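Local atomic coordinates of cytidylate kinase-like family protein (Eubacterium ventriosum, PDB entry 3FDI), a protein that is of unknown function but, as a cytidylate kinase-like member of the P-loop NTPase clan, probably binds nucleotides and may transfer phosphate between them. Residues B[40-46]-B[85-90]; B[56-60]-B[91-96]; B[8-14]-B[118-124]; B[32-36]-B[99-104]. The contacts are given in a common frame with arbitrary orientation. Residues are numbered along the deposited sequence.

Interaction 1: B[40-46]-B[85-90]; sequences LDEVAKD and RQFNFI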
loop_
_atom_site.group_PDB
_atom_site.type_symbol
_atom_site.label_atom_id
_atom_site.label_comp_id
_atom_site.label_asym_id
_atom_site.label_seq_id
_atom_site.Cartn_x
_atom_site.Cartn_y
_atom_site.Cartn_z
ATOM N N LEU B 40 16.162 -17.988 18.317
ATOM C CA LEU B 40 15.041 -17.519 19.137
ATOM C C LEU B 40 13.979 -18.589 19.284
ATOM O O LEU B 40 13.354 -18.685 20.324
ATOM C CB LEU B 40 14.447 -16.203 18.587
ATOM C CG LEU B 40 15.252 -14.925 18.916
ATOM C CD1 LEU B 40 14.653 -13.668 18.336
ATOM C CD2 LEU B 40 15.364 -14.799 20.439
ATOM N N ASP B 41 13.796 -19.427 18.274
ATOM C CA ASP B 41 12.938 -20.575 18.444
ATOM C C ASP B 41 13.332 -21.418 19.629
ATOM O O ASP B 41 12.453 -21.877 20.373
ATOM C CB ASP B 41 12.863 -21.405 17.171
ATOM C CG ASP B 41 11.986 -20.730 16.104
ATOM O OD1 ASP B 41 11.199 -19.833 16.459
ATOM O OD2 ASP B 41 12.099 -21.071 14.909
ATOM N N GLU B 42 14.639 -21.579 19.845
ATOM C CA GLU B 42 15.132 -22.275 21.042
ATOM C C GLU B 42 15.076 -21.452 22.335
ATOM O O GLU B 42 14.328 -21.795 23.250
ATOM C CB GLU B 42 16.562 -22.806 20.814
ATOM C CG GLU B 42 16.623 -23.991 19.877
ATOM C CD GLU B 42 15.620 -25.070 20.274
ATOM O OE1 GLU B 42 15.635 -25.499 21.441
ATOM O OE2 GLU B 42 14.798 -25.480 19.437
ATOM N N VAL B 43 15.858 -20.372 22.394
ATOM C CA VAL B 43 16.165 -19.680 23.666
ATOM C C VAL B 43 15.022 -18.829 24.209
ATOM O O VAL B 43 15.091 -18.355 25.348
ATOM C CB VAL B 43 17.396 -18.704 23.575
ATOM C CG1 VAL B 43 18.169 -18.647 24.961
ATOM C CG2 VAL B 43 18.359 -19.064 22.437
ATOM N N ALA B 44 13.994 -18.606 23.395
ATOM C CA ALA B 44 12.889 -17.754 23.776
ATOM C C ALA B 44 11.613 -18.569 24.021
ATOM O O ALA B 44 10.552 -17.985 24.173
ATOM C CB ALA B 44 12.672 -16.656 22.690
ATOM N N LYS B 45 11.724 -19.895 24.073
ATOM C CA LYS B 45 10.607 -20.813 24.358
ATOM C C LYS B 45 10.418 -21.163 25.883
ATOM O O LYS B 45 9.981 -22.263 26.259
ATOM C CB LYS B 45 10.846 -22.074 23.526
ATOM C CG LYS B 45 9.764 -23.143 23.579
ATOM C CD LYS B 45 10.331 -24.492 23.197
ATOM C CE LYS B 45 10.775 -24.502 21.757
ATOM N NZ LYS B 45 10.812 -25.850 21.191
ATOM N N ASP B 46 10.757 -20.223 26.756
ATOM C CA ASP B 46 10.323 -20.258 28.153
ATOM C C ASP B 46 10.522 -18.886 28.808
ATOM O O ASP B 46 10.378 -17.849 28.153
ATOM C CB ASP B 46 11.058 -21.328 28.940
ATOM C CG ASP B 46 10.398 -21.613 30.273
ATOM O OD1 ASP B 46 9.716 -20.687 30.783
ATOM O OD2 ASP B 46 10.555 -22.746 30.798
ATOM N N ARG B 85 7.365 -13.653 23.359
ATOM C CA ARG B 85 8.508 -14.142 24.080
ATOM C C ARG B 85 9.773 -13.762 23.352
ATOM O O ARG B 85 10.767 -13.411 23.989
ATOM C CB ARG B 85 8.427 -15.649 24.264
ATOM C CG ARG B 85 7.172 -16.116 24.950
ATOM C CD ARG B 85 7.249 -17.583 25.345
ATOM N NE ARG B 85 6.162 -17.936 26.257
ATOM C CZ ARG B 85 6.257 -18.794 27.286
ATOM N NH1 ARG B 85 7.405 -19.392 27.579
ATOM N NH2 ARG B 85 5.198 -19.041 28.064
ATOM N N GLN B 86 9.728 -13.803 22.023
ATOM C CA GLN B 86 10.883 -13.482 21.260
ATOM C C GLN B 86 11.144 -11.998 21.326
ATOM O O GLN B 86 12.296 -11.570 21.359
ATOM C CB GLN B 86 10.696 -13.896 19.827
ATOM C CG GLN B 86 10.388 -15.345 19.685
ATOM C CD GLN B 86 10.538 -15.844 18.289
ATOM O OE1 GLN B 86 10.233 -15.154 17.334
ATOM N NE2 GLN B 86 10.980 -17.078 18.163
ATOM N N PHE B 87 10.077 -11.192 21.281
ATOM C CA PHE B 87 10.225 -9.729 21.367
ATOM C C PHE B 87 10.843 -9.400 22.713
ATOM O O PHE B 87 11.814 -8.654 22.801
ATOM C CB PHE B 87 8.890 -8.982 21.257
ATOM C CG PHE B 87 8.198 -9.122 19.940
ATOM C CD1 PHE B 87 8.900 -9.413 18.764
ATOM C CD2 PHE B 87 6.834 -8.924 19.862
ATOM C CE1 PHE B 87 8.248 -9.540 17.560
ATOM C CE2 PHE B 87 6.176 -9.057 18.668
ATOM C CZ PHE B 87 6.893 -9.347 17.498
ATOM N N ASN B 88 10.310 -10.031 23.743
ATOM C CA ASN B 88 10.803 -9.759 25.056
ATOM C C ASN B 88 12.269 -10.195 25.272
ATOM O O ASN B 88 13.031 -9.454 25.927
ATOM C CB ASN B 88 9.898 -10.350 26.073
ATOM C CG ASN B 88 10.107 -9.741 27.420
ATOM O OD1 ASN B 88 10.359 -8.521 27.541
ATOM N ND2 ASN B 88 10.055 -10.579 28.451
ATOM N N PHE B 89 12.665 -11.357 24.714
ATOM C CA PHE B 89 14.079 -11.775 24.686
ATOM C C PHE B 89 14.941 -10.677 24.127
ATOM O O PHE B 89 15.959 -10.344 24.685
ATOM C CB PHE B 89 14.288 -13.064 23.866
ATOM C CG PHE B 89 15.736 -13.515 23.745
ATOM C CD1 PHE B 89 16.256 -14.472 24.596
ATOM C CD2 PHE B 89 16.539 -13.031 22.744
ATOM C CE1 PHE B 89 17.601 -14.889 24.481
ATOM C CE2 PHE B 89 17.855 -13.434 22.618
ATOM C CZ PHE B 89 18.387 -14.344 23.481
ATOM N N ILE B 90 14.530 -10.136 22.999
ATOM C CA ILE B 90 15.287 -9.157 22.274
ATOM C C ILE B 90 15.385 -7.866 23.041
ATOM O O ILE B 90 16.446 -7.257 23.094
ATOM C CB ILE B 90 14.632 -8.917 20.924
ATOM C CG1 ILE B 90 14.887 -10.147 20.038
ATOM C CG2 ILE B 90 15.197 -7.707 20.225
ATOM C CD1 ILE B 90 14.267 -10.043 18.613
#
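An apolar patch forms the centre, where Leu40 and Val43 of helix 37-43, with Ala44 just past its end, meet Phe89 and Ile90 of helix 81-95. Leu40 packs against Phe89 and also reaches Ile90, with Leu40 CD1 3.7 Å from Ile90 CD1. Val43 CG1 lies 3.8 Å from Phe89 CE1. Ala44 CA lies 5.3 Å from Gln86 CA, the nearest backbone approach, which its small side chain permits, and Ala44 CB rests 4.1 Å from Phe89 CB. Toward the edge, Gln86 NE2 gives a weak hydrogen bond to Asp41 OD1 (3.2 Å), while its other amide atom, OE1, is held by Arg106. Arg85 lies against the turn that follows the helix, its CB 3.2 Å from Ala44 O; its NH1 stays 4.2 Å from Asp46 OD1, too far for a salt bridge. Both helices belong to the connection between strands 34-35 and 101-104, a region that contributes to monophosphate binding in related nucleotide kinases. On the inner side Leu40 and Ile90 rest on Ile103 of strand 101-104, and Phe89 meets Tyr35 of strand 34-35 edge-to-face.

Interaction 2: B[56-60]-B[91-96]; sequences RFDEK and RKKANE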
loop_
_atom_site.group_PDB
_atom_site.type_symbol
_atom_site.label_atom_id
_atom_site.label_comp_id
_atom_site.label_asym_id
_atom_site.label_seq_id
_atom_site.Cartn_x
_atom_site.Cartn_y
_atom_site.Cartn_z
ATOM N N ARG B 56 3.961 -3.691 29.227
ATOM C CA ARG B 56 3.410 -2.596 28.476
ATOM C C ARG B 56 4.496 -1.524 28.644
ATOM O O ARG B 56 4.374 -0.573 29.443
ATOM C CB ARG B 56 2.041 -2.160 29.004
ATOM C CG ARG B 56 1.552 -0.848 28.389
ATOM C CD ARG B 56 0.022 -0.703 28.377
ATOM N NE ARG B 56 -0.616 -1.263 29.573
ATOM C CZ ARG B 56 -0.731 -0.651 30.758
ATOM N NH1 ARG B 56 -0.225 0.569 30.945
ATOM N NH2 ARG B 56 -1.341 -1.279 31.773
ATOM N N PHE B 57 5.592 -1.760 27.919
ATOM C CA PHE B 57 6.690 -0.814 27.792
ATOM C C PHE B 57 6.352 0.150 26.641
ATOM O O PHE B 57 7.239 0.823 26.090
ATOM C CB PHE B 57 8.011 -1.554 27.500
ATOM C CG PHE B 57 8.494 -2.425 28.629
ATOM C CD1 PHE B 57 9.626 -2.072 29.373
ATOM C CD2 PHE B 57 7.828 -3.604 28.954
ATOM C CE1 PHE B 57 10.079 -2.883 30.435
ATOM C CE2 PHE B 57 8.270 -4.418 30.012
ATOM C CZ PHE B 57 9.398 -4.061 30.743
ATOM N N ASP B 58 5.060 0.183 26.288
ATOM C CA ASP B 58 4.535 0.917 25.126
ATOM C C ASP B 58 5.286 0.648 23.808
ATOM O O ASP B 58 5.356 1.504 22.908
ATOM C CB ASP B 58 4.432 2.398 25.456
ATOM C CG ASP B 58 3.495 2.650 26.619
ATOM O OD1 ASP B 58 2.693 1.733 26.955
ATOM O OD2 ASP B 58 3.575 3.753 27.209
ATOM N N GLU B 59 5.828 -0.566 23.714
ATOM C CA GLU B 59 6.431 -1.065 22.499
ATOM C C GLU B 59 5.289 -1.666 21.649
ATOM O O GLU B 59 4.599 -2.624 22.067
ATOM C CB GLU B 59 7.542 -2.066 22.844
ATOM C CG GLU B 59 8.753 -1.341 23.506
ATOM C CD GLU B 59 9.802 -2.271 24.118
ATOM O OE1 GLU B 59 10.039 -3.361 23.552
ATOM O OE2 GLU B 59 10.401 -1.881 25.159
ATOM N N LYS B 60 5.079 -1.050 20.481
ATOM C CA LYS B 60 3.903 -1.299 19.611
ATOM C C LYS B 60 3.611 -2.787 19.286
ATOM O O LYS B 60 2.464 -3.214 19.351
ATOM C CB LYS B 60 4.015 -0.451 18.305
ATOM C CG LYS B 60 3.973 1.107 18.541
ATOM C CD LYS B 60 3.672 1.910 17.241
ATOM C CE LYS B 60 2.903 3.260 17.520
ATOM N NZ LYS B 60 3.685 4.336 18.211
ATOM N N ARG B 91 14.261 -7.473 23.636
ATOM C CA ARG B 91 14.168 -6.259 24.407
ATOM C C ARG B 91 15.035 -6.361 25.677
ATOM O O ARG B 91 15.762 -5.441 25.999
ATOM C CB ARG B 91 12.696 -6.003 24.751
ATOM C CG ARG B 91 12.391 -4.679 25.475
ATOM C CD ARG B 91 11.058 -4.720 26.265
ATOM N NE ARG B 91 11.107 -5.752 27.298
ATOM C CZ ARG B 91 11.646 -5.620 28.509
ATOM N NH1 ARG B 91 12.198 -4.473 28.925
ATOM N NH2 ARG B 91 11.667 -6.671 29.307
ATOM N N LYS B 92 14.953 -7.475 26.386
ATOM C CA LYS B 92 15.757 -7.682 27.593
ATOM C C LYS B 92 17.240 -7.700 27.287
ATOM O O LYS B 92 18.007 -7.062 27.988
ATOM C CB LYS B 92 15.383 -8.984 28.316
ATOM C CG LYS B 92 14.128 -8.878 29.156
ATOM C CD LYS B 92 13.827 -10.197 29.914
ATOM C CE LYS B 92 12.520 -10.106 30.742
ATOM N NZ LYS B 92 12.314 -11.221 31.735
ATOM N N LYS B 93 17.640 -8.455 26.266
ATOM C CA LYS B 93 19.042 -8.523 25.907
ATOM C C LYS B 93 19.546 -7.129 25.520
ATOM O O LYS B 93 20.649 -6.735 25.925
ATOM C CB LYS B 93 19.303 -9.529 24.783
ATOM C CG LYS B 93 19.140 -10.994 25.167
ATOM C CD LYS B 93 20.122 -11.430 26.265
ATOM C CE LYS B 93 20.404 -12.922 26.197
ATOM N NZ LYS B 93 21.203 -13.480 27.329
ATOM N N ALA B 94 18.764 -6.381 24.746
ATOM C CA ALA B 94 19.181 -5.022 24.407
ATOM C C ALA B 94 19.222 -4.036 25.578
ATOM O O ALA B 94 20.172 -3.268 25.684
ATOM C CB ALA B 94 18.313 -4.440 23.304
ATOM N N ASN B 95 18.188 -4.035 26.414
ATOM C CA ASN B 95 17.893 -2.870 27.266
ATOM C C ASN B 95 18.207 -3.067 28.712
ATOM O O ASN B 95 18.498 -2.109 29.414
ATOM C CB ASN B 95 16.430 -2.455 27.185
ATOM C CG ASN B 95 16.069 -1.930 25.837
ATOM O OD1 ASN B 95 16.945 -1.634 25.002
ATOM N ND2 ASN B 95 14.769 -1.853 25.571
ATOM N N GLU B 96 18.116 -4.305 29.156
ATOM C CA GLU B 96 18.385 -4.628 30.533
ATOM C C GLU B 96 19.790 -5.229 30.684
ATOM O O GLU B 96 20.518 -4.826 31.569
ATOM C CB GLU B 96 17.300 -5.563 31.066
ATOM C CG GLU B 96 15.887 -4.960 30.974
ATOM C CD GLU B 96 14.773 -5.865 31.540
ATOM O OE1 GLU B 96 15.056 -7.015 31.997
ATOM O OE2 GLU B 96 13.600 -5.411 31.504
#
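A cation-pi stack at the protein surface ties the loop leading into helix 60-66 to the C-terminal end of helix 81-95, within the helical connection between strands 34-35 and 101-104 of this P-loop kinase-like fold. The guanidinium of Arg91 lies nearly flat on the exposed ring of Phe57, with Arg91 CZ 3.8 Å from the ring centroid and the planes 27° apart. The aliphatic part joins in, for Arg91 CD sits 4.3 Å from the same centroid in a CH-pi contact. Arg91 forms a salt bridge with Glu96 of its own segment, Arg91 NH1 lying 3.1 Å from Glu96 OE2, and its NH2 hydrogen-bonds to Asn88 OD1, which probably helps orient the guanidinium over the ring. Glu59, at the N-cap position of helix 60-66, adds a second approach without a salt bridge: Glu59 OE2 is 4.5 Å from Arg91 NE. Little surface is buried and no hydrogen bond crosses. The carboxylate instead meets the arginine's carbon chain, with Glu59 OE2 3.1 Å from Arg91 CD.

Interaction 3: B[8-14]-B[118-124]; sequences IIAIGRE and MISAFIL. With SO4 (sulfate ion), chain F.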
loop_
_atom_site.group_PDB
_atom_site.type_symbol
_atom_site.label_atom_id
_atom_site.label_comp_id
_atom_site.label_asym_id
_atom_site.label_seq_id
_atom_site.Cartn_x
_atom_site.Cartn_y
_atom_site.Cartn_z
ATOM N N ILE B 8 23.936 -2.723 18.613
ATOM C CA ILE B 8 22.903 -3.660 18.162
ATOM C C ILE B 8 22.616 -3.396 16.668
ATOM O O ILE B 8 22.357 -2.267 16.297
ATOM C CB ILE B 8 21.621 -3.533 19.006
ATOM C CG1 ILE B 8 21.959 -3.565 20.503
ATOM C CG2 ILE B 8 20.691 -4.642 18.704
ATOM C CD1 ILE B 8 20.841 -3.218 21.403
ATOM N N ILE B 9 22.693 -4.430 15.821
ATOM C CA ILE B 9 22.431 -4.288 14.406
ATOM C C ILE B 9 21.245 -5.130 14.028
ATOM O O ILE B 9 21.269 -6.332 14.246
ATOM C CB ILE B 9 23.602 -4.723 13.588
ATOM C CG1 ILE B 9 24.859 -3.914 14.000
ATOM C CG2 ILE B 9 23.259 -4.596 12.081
ATOM C CD1 ILE B 9 26.192 -4.451 13.362
ATOM N N ALA B 10 20.196 -4.489 13.506
ATOM C CA ALA B 10 18.918 -5.133 13.169
ATOM C C ALA B 10 18.875 -5.196 11.649
ATOM O O ALA B 10 18.959 -4.164 10.967
ATOM C CB ALA B 10 17.756 -4.353 13.703
ATOM N N ILE B 11 18.811 -6.395 11.107
ATOM C CA ILE B 11 18.913 -6.593 9.679
ATOM C C ILE B 11 17.634 -7.155 9.201
ATOM O O ILE B 11 17.162 -8.173 9.745
ATOM C CB ILE B 11 20.029 -7.575 9.340
ATOM C CG1 ILE B 11 21.382 -6.884 9.431
ATOM C CG2 ILE B 11 19.873 -8.112 7.894
ATOM C CD1 ILE B 11 22.446 -7.816 9.560
ATOM N N GLY B 12 17.078 -6.507 8.195
ATOM C CA GLY B 12 16.020 -7.053 7.375
ATOM C C GLY B 12 16.574 -7.363 5.995
ATOM O O GLY B 12 17.680 -6.973 5.654
ATOM N N ARG B 13 15.793 -8.047 5.172
ATOM C CA ARG B 13 16.306 -8.567 3.936
ATOM C C ARG B 13 15.221 -9.218 3.045
ATOM O O ARG B 13 14.219 -9.786 3.547
ATOM C CB ARG B 13 17.416 -9.608 4.222
ATOM C CG ARG B 13 16.891 -11.073 4.324
ATOM C CD ARG B 13 16.901 -11.788 5.681
ATOM N NE ARG B 13 15.743 -11.524 6.491
ATOM C CZ ARG B 13 15.112 -12.369 7.316
ATOM N NH1 ARG B 13 15.485 -13.623 7.481
ATOM N NH2 ARG B 13 14.055 -11.913 8.012
ATOM N N GLU B 14 15.444 -9.127 1.736
ATOM C CA GLU B 14 14.725 -9.924 0.750
ATOM C C GLU B 14 15.392 -11.280 0.684
ATOM O O GLU B 14 16.626 -11.387 0.797
ATOM C CB GLU B 14 14.836 -9.315 -0.646
ATOM C CG GLU B 14 14.382 -7.924 -0.734
ATOM C CD GLU B 14 14.475 -7.366 -2.144
ATOM O OE1 GLU B 14 15.435 -7.716 -2.876
ATOM O OE2 GLU B 14 13.609 -6.539 -2.500
HETATM N N MSE B 118 21.023 1.172 18.576
HETATM C CA MSE B 118 20.599 0.254 17.546
HETATM C C MSE B 118 20.678 0.968 16.187
HETATM O O MSE B 118 20.263 2.095 16.041
HETATM C CB MSE B 118 19.201 -0.304 17.865
HETATM C CG MSE B 118 18.710 -1.366 16.857
HETATM SE SE MSE B 118 17.942 -0.589 15.208
HETATM C CE MSE B 118 16.500 0.315 16.044
ATOM N N ILE B 119 21.268 0.285 15.219
ATOM C CA ILE B 119 21.241 0.654 13.798
ATOM C C ILE B 119 20.448 -0.392 13.074
ATOM O O ILE B 119 20.500 -1.563 13.442
ATOM C CB ILE B 119 22.655 0.615 13.273
ATOM C CG1 ILE B 119 23.537 1.508 14.150
ATOM C CG2 ILE B 119 22.682 1.059 11.888
ATOM C CD1 ILE B 119 24.297 0.736 15.377
ATOM N N SER B 120 19.775 -0.015 12.002
ATOM C CA SER B 120 19.122 -1.003 11.166
ATOM C C SER B 120 19.434 -0.845 9.703
ATOM O O SER B 120 19.598 0.239 9.197
ATOM C CB SER B 120 17.612 -0.953 11.348
ATOM O OG SER B 120 17.137 0.332 11.012
ATOM N N ALA B 121 19.421 -1.959 9.000
ATOM C CA ALA B 121 19.840 -2.008 7.620
ATOM C C ALA B 121 18.933 -3.015 6.948
ATOM O O ALA B 121 18.630 -4.099 7.536
ATOM C CB ALA B 121 21.344 -2.410 7.535
ATOM N N PHE B 122 18.438 -2.658 5.762
ATOM C CA PHE B 122 17.675 -3.603 4.939
ATOM C C PHE B 122 18.507 -3.984 3.720
ATOM O O PHE B 122 18.954 -3.119 2.997
ATOM C CB PHE B 122 16.332 -3.000 4.565
ATOM C CG PHE B 122 15.414 -3.964 3.834
ATOM C CD1 PHE B 122 15.211 -3.837 2.465
ATOM C CD2 PHE B 122 14.715 -4.921 4.543
ATOM C CE1 PHE B 122 14.443 -4.713 1.787
ATOM C CE2 PHE B 122 13.890 -5.829 3.872
ATOM C CZ PHE B 122 13.753 -5.757 2.505
ATOM N N ILE B 123 18.687 -5.293 3.489
ATOM C CA ILE B 123 19.468 -5.817 2.372
ATOM C C ILE B 123 18.547 -6.338 1.277
ATOM O O ILE B 123 17.590 -7.056 1.536
ATOM C CB ILE B 123 20.362 -6.903 2.832
ATOM C CG1 ILE B 123 21.097 -6.436 4.087
ATOM C CG2 ILE B 123 21.372 -7.329 1.725
ATOM C CD1 ILE B 123 22.205 -5.346 3.733
ATOM N N LEU B 124 18.817 -5.916 0.048
ATOM C CA LEU B 124 18.031 -6.300 -1.074
ATOM C C LEU B 124 18.983 -6.688 -2.187
ATOM O O LEU B 124 20.203 -6.630 -2.018
ATOM C CB LEU B 124 17.060 -5.191 -1.462
ATOM C CG LEU B 124 17.456 -3.759 -1.771
ATOM C CD1 LEU B 124 16.292 -3.078 -2.612
ATOM C CD2 LEU B 124 17.849 -2.888 -0.561
HETATM S S SO4 F . 12.186 -13.751 10.228
HETATM O O1 SO4 F . 12.312 -13.273 11.596
HETATM O O2 SO4 F . 11.973 -12.539 9.429
HETATM O O3 SO4 F . 13.365 -14.500 9.826
HETATM O O4 SO4 F . 11.032 -14.683 10.174
#
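Small residues make room for large ones along this buried pair of parallel strands. Gly12 provides the clearest hollow: a side chain there would collide with Phe122, whose ring instead occupies that space, placing Phe122 CD2 3.4 Å from Gly12 C and Phe122 CE2 3.2 Å from Arg13 N. Farther along this face, selenomethionine Met118 folds over Ala10, with its SE 4.1 Å from Ala10 CB. On the other face, Ala121 leaves a gap between Ile119 and Ile123 that Ile192 of helix 185-197 helps to fill, and Ile11 CG2 touches Ile123 CG1 at 4.3 Å. Six backbone hydrogen bonds hold the register, from Ile119 N-Ile8 O (3.0 Å) to Glu14 N-Ile123 O (3.0 Å). Arg13 NH2 hydrogen-bonds to sulfate O2 (2.6 Å); the ion, which Arg106 also binds, probably comes from the crystallisation liquor. Glu14 pairs with Lys130. The loop from strand 8-13 to helix 19-30 probably corresponds to the P-loop, and the paired central strands are typical of the P-loop NTPase parallel-sheet fold.

Interaction 4: B[32-36]-B[99-104]; sequences IPLYS and ESFVIV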
loop_
_atom_site.group_PDB
_atom_site.type_symbol
_atom_site.label_atom_id
_atom_site.label_comp_id
_atom_site.label_asym_id
_atom_site.label_seq_id
_atom_site.Cartn_x
_atom_site.Cartn_y
_atom_site.Cartn_z
ATOM N N ILE B 32 30.375 -10.226 17.937
ATOM C CA ILE B 32 29.176 -10.314 18.768
ATOM C C ILE B 32 28.294 -11.456 18.254
ATOM O O ILE B 32 28.508 -11.925 17.159
ATOM C CB ILE B 32 28.414 -8.991 18.774
ATOM C CG1 ILE B 32 28.219 -8.458 17.334
ATOM C CG2 ILE B 32 29.186 -7.983 19.633
ATOM C CD1 ILE B 32 27.321 -7.231 17.174
ATOM N N PRO B 33 27.312 -11.891 19.038
ATOM C CA PRO B 33 26.432 -12.950 18.578
ATOM C C PRO B 33 25.522 -12.547 17.425
ATOM O O PRO B 33 25.155 -11.361 17.289
ATOM C CB PRO B 33 25.552 -13.251 19.792
ATOM C CG PRO B 33 26.039 -12.399 20.890
ATOM C CD PRO B 33 27.006 -11.443 20.396
ATOM N N LEU B 34 25.170 -13.551 16.623
ATOM C CA LEU B 34 24.209 -13.427 15.533
ATOM C C LEU B 34 22.984 -14.183 16.011
ATOM O O LEU B 34 23.076 -15.394 16.161
ATOM C CB LEU B 34 24.785 -14.044 14.251
ATOM C CG LEU B 34 23.764 -14.203 13.132
ATOM C CD1 LEU B 34 23.059 -12.873 12.879
ATOM C CD2 LEU B 34 24.427 -14.699 11.869
ATOM N N TYR B 35 21.900 -13.478 16.344
ATOM C CA TYR B 35 20.593 -14.083 16.656
ATOM C C TYR B 35 19.706 -14.095 15.422
ATOM O O TYR B 35 19.649 -13.132 14.665
ATOM C CB TYR B 35 19.804 -13.329 17.751
ATOM C CG TYR B 35 20.529 -13.230 19.056
ATOM C CD1 TYR B 35 21.065 -14.341 19.649
ATOM C CD2 TYR B 35 20.722 -12.012 19.677
ATOM C CE1 TYR B 35 21.760 -14.233 20.820
ATOM C CE2 TYR B 35 21.409 -11.899 20.857
ATOM C CZ TYR B 35 21.925 -12.993 21.414
ATOM O OH TYR B 35 22.601 -12.884 22.607
ATOM N N SER B 36 18.970 -15.186 15.281
ATOM C CA SER B 36 18.075 -15.450 14.160
ATOM C C SER B 36 16.816 -16.065 14.736
ATOM O O SER B 36 16.815 -16.575 15.892
ATOM C CB SER B 36 18.681 -16.540 13.274
ATOM O OG SER B 36 18.789 -17.752 14.051
ATOM N N GLU B 99 23.523 -6.074 26.134
ATOM C CA GLU B 99 24.354 -6.877 25.267
ATOM C C GLU B 99 24.424 -6.293 23.854
ATOM O O GLU B 99 23.476 -5.643 23.378
ATOM C CB GLU B 99 23.786 -8.288 25.215
ATOM C CG GLU B 99 24.623 -9.235 24.401
ATOM C CD GLU B 99 24.114 -10.658 24.395
ATOM O OE1 GLU B 99 22.911 -10.888 24.681
ATOM O OE2 GLU B 99 24.936 -11.553 24.094
ATOM N N SER B 100 25.542 -6.555 23.188
ATOM C CA SER B 100 25.694 -6.255 21.799
ATOM C C SER B 100 25.406 -7.493 20.961
ATOM O O SER B 100 25.804 -8.605 21.338
ATOM C CB SER B 100 27.088 -5.796 21.529
ATOM O OG SER B 100 27.330 -4.584 22.231
ATOM N N PHE B 101 24.712 -7.305 19.831
ATOM C CA PHE B 101 24.354 -8.416 18.948
ATOM C C PHE B 101 23.821 -7.949 17.609
ATOM O O PHE B 101 23.511 -6.775 17.417
ATOM C CB PHE B 101 23.314 -9.397 19.608
ATOM C CG PHE B 101 22.025 -8.737 20.043
ATOM C CD1 PHE B 101 20.920 -8.671 19.188
ATOM C CD2 PHE B 101 21.921 -8.171 21.300
ATOM C CE1 PHE B 101 19.729 -8.062 19.590
ATOM C CE2 PHE B 101 20.739 -7.541 21.721
ATOM C CZ PHE B 101 19.638 -7.488 20.858
ATOM N N VAL B 102 23.754 -8.916 16.697
ATOM C CA VAL B 102 23.119 -8.778 15.410
ATOM C C VAL B 102 21.848 -9.613 15.489
ATOM O O VAL B 102 21.853 -10.740 16.003
ATOM C CB VAL B 102 24.007 -9.311 14.263
ATOM C CG1 VAL B 102 23.270 -9.197 12.951
ATOM C CG2 VAL B 102 25.364 -8.567 14.199
ATOM N N ILE B 103 20.751 -9.049 15.005
ATOM C CA ILE B 103 19.504 -9.771 14.960
ATOM C C ILE B 103 18.908 -9.607 13.556
ATOM O O ILE B 103 18.803 -8.503 13.034
ATOM C CB ILE B 103 18.547 -9.341 16.125
ATOM C CG1 ILE B 103 17.199 -10.076 16.088
ATOM C CG2 ILE B 103 18.323 -7.854 16.136
ATOM C CD1 ILE B 103 17.274 -11.529 16.268
ATOM N N VAL B 104 18.574 -10.728 12.946
ATOM C CA VAL B 104 17.953 -10.739 11.641
ATOM C C VAL B 104 16.457 -10.865 11.849
ATOM O O VAL B 104 16.001 -11.748 12.590
ATOM C CB VAL B 104 18.454 -11.940 10.830
ATOM C CG1 VAL B 104 17.663 -12.069 9.531
ATOM C CG2 VAL B 104 19.980 -11.797 10.551
#
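Strands 34-35 and 101-104 run parallel, joined by hydrogen bonds from Val102 N to Pro33 O (2.9 Å), Tyr35 N to Val102 O (2.8 Å) and Val104 N to Tyr35 O (3.1 Å). The rotamers fit the side chains round the ladder. Tyr35, with chi1 in m, sends its ring back along the strand pair toward Glu99. The extended t,t chain of Glu99 brings its carboxylate to the phenol, Glu99 OE1 lying 2.9 Å and OE2 3.1 Å from Tyr35 OH; the hydrogen bonding here is weak and not settled between the two oxygens. Phe101 adopts p and meets the Tyr35 ring obliquely, with centroids 5.0 Å apart and planes at 54°. The t,p rotamer of Ile103 tucks its CD1 3.4 Å from Tyr35 CB. On the opposite face, Leu34 (t,p) brings CD1 against both Val102 CG1 (3.7 Å) and Val104 CG2 (4.0 Å). Ile32, just before the strand, has chi1 in p and lays its CD1 3.8 Å from Val102 CG2. Ser36, also p, caps the following helix through OG to Leu39 N. The two strands bound a beta-alpha-beta crossover at one edge of the sheet: helix 19-30 packs on Leu34, Val102 and Val104, helix 81-95 lies against Phe101 and Ile103 on the other face, and strand 8-13 continues the sheet beyond 101-104.

In the fold
Interaction 3 is the buried core of the set, and interaction 4, partly buried, extends the same sheet outward: strands 8-13 and 101-104 are neighbours, linked by backbone hydrogen bonds between Ile9, Ile11 and Ile103. Both rely on regular main-chain bonding. Interactions 1 and 2 instead join helical and loop elements of the connection between strands 34-35 and 101-104, and share helix 81-95. Interaction 1 uses mainly apolar contacts and touches interaction 4 through Ile90 and Ile103; interaction 2, at the surface, depends on one arginine over an aromatic ring. The helix that carries interaction 2 also borders the core: its Ala94, not itself part of that contact, packs on Ile8 of interaction 3.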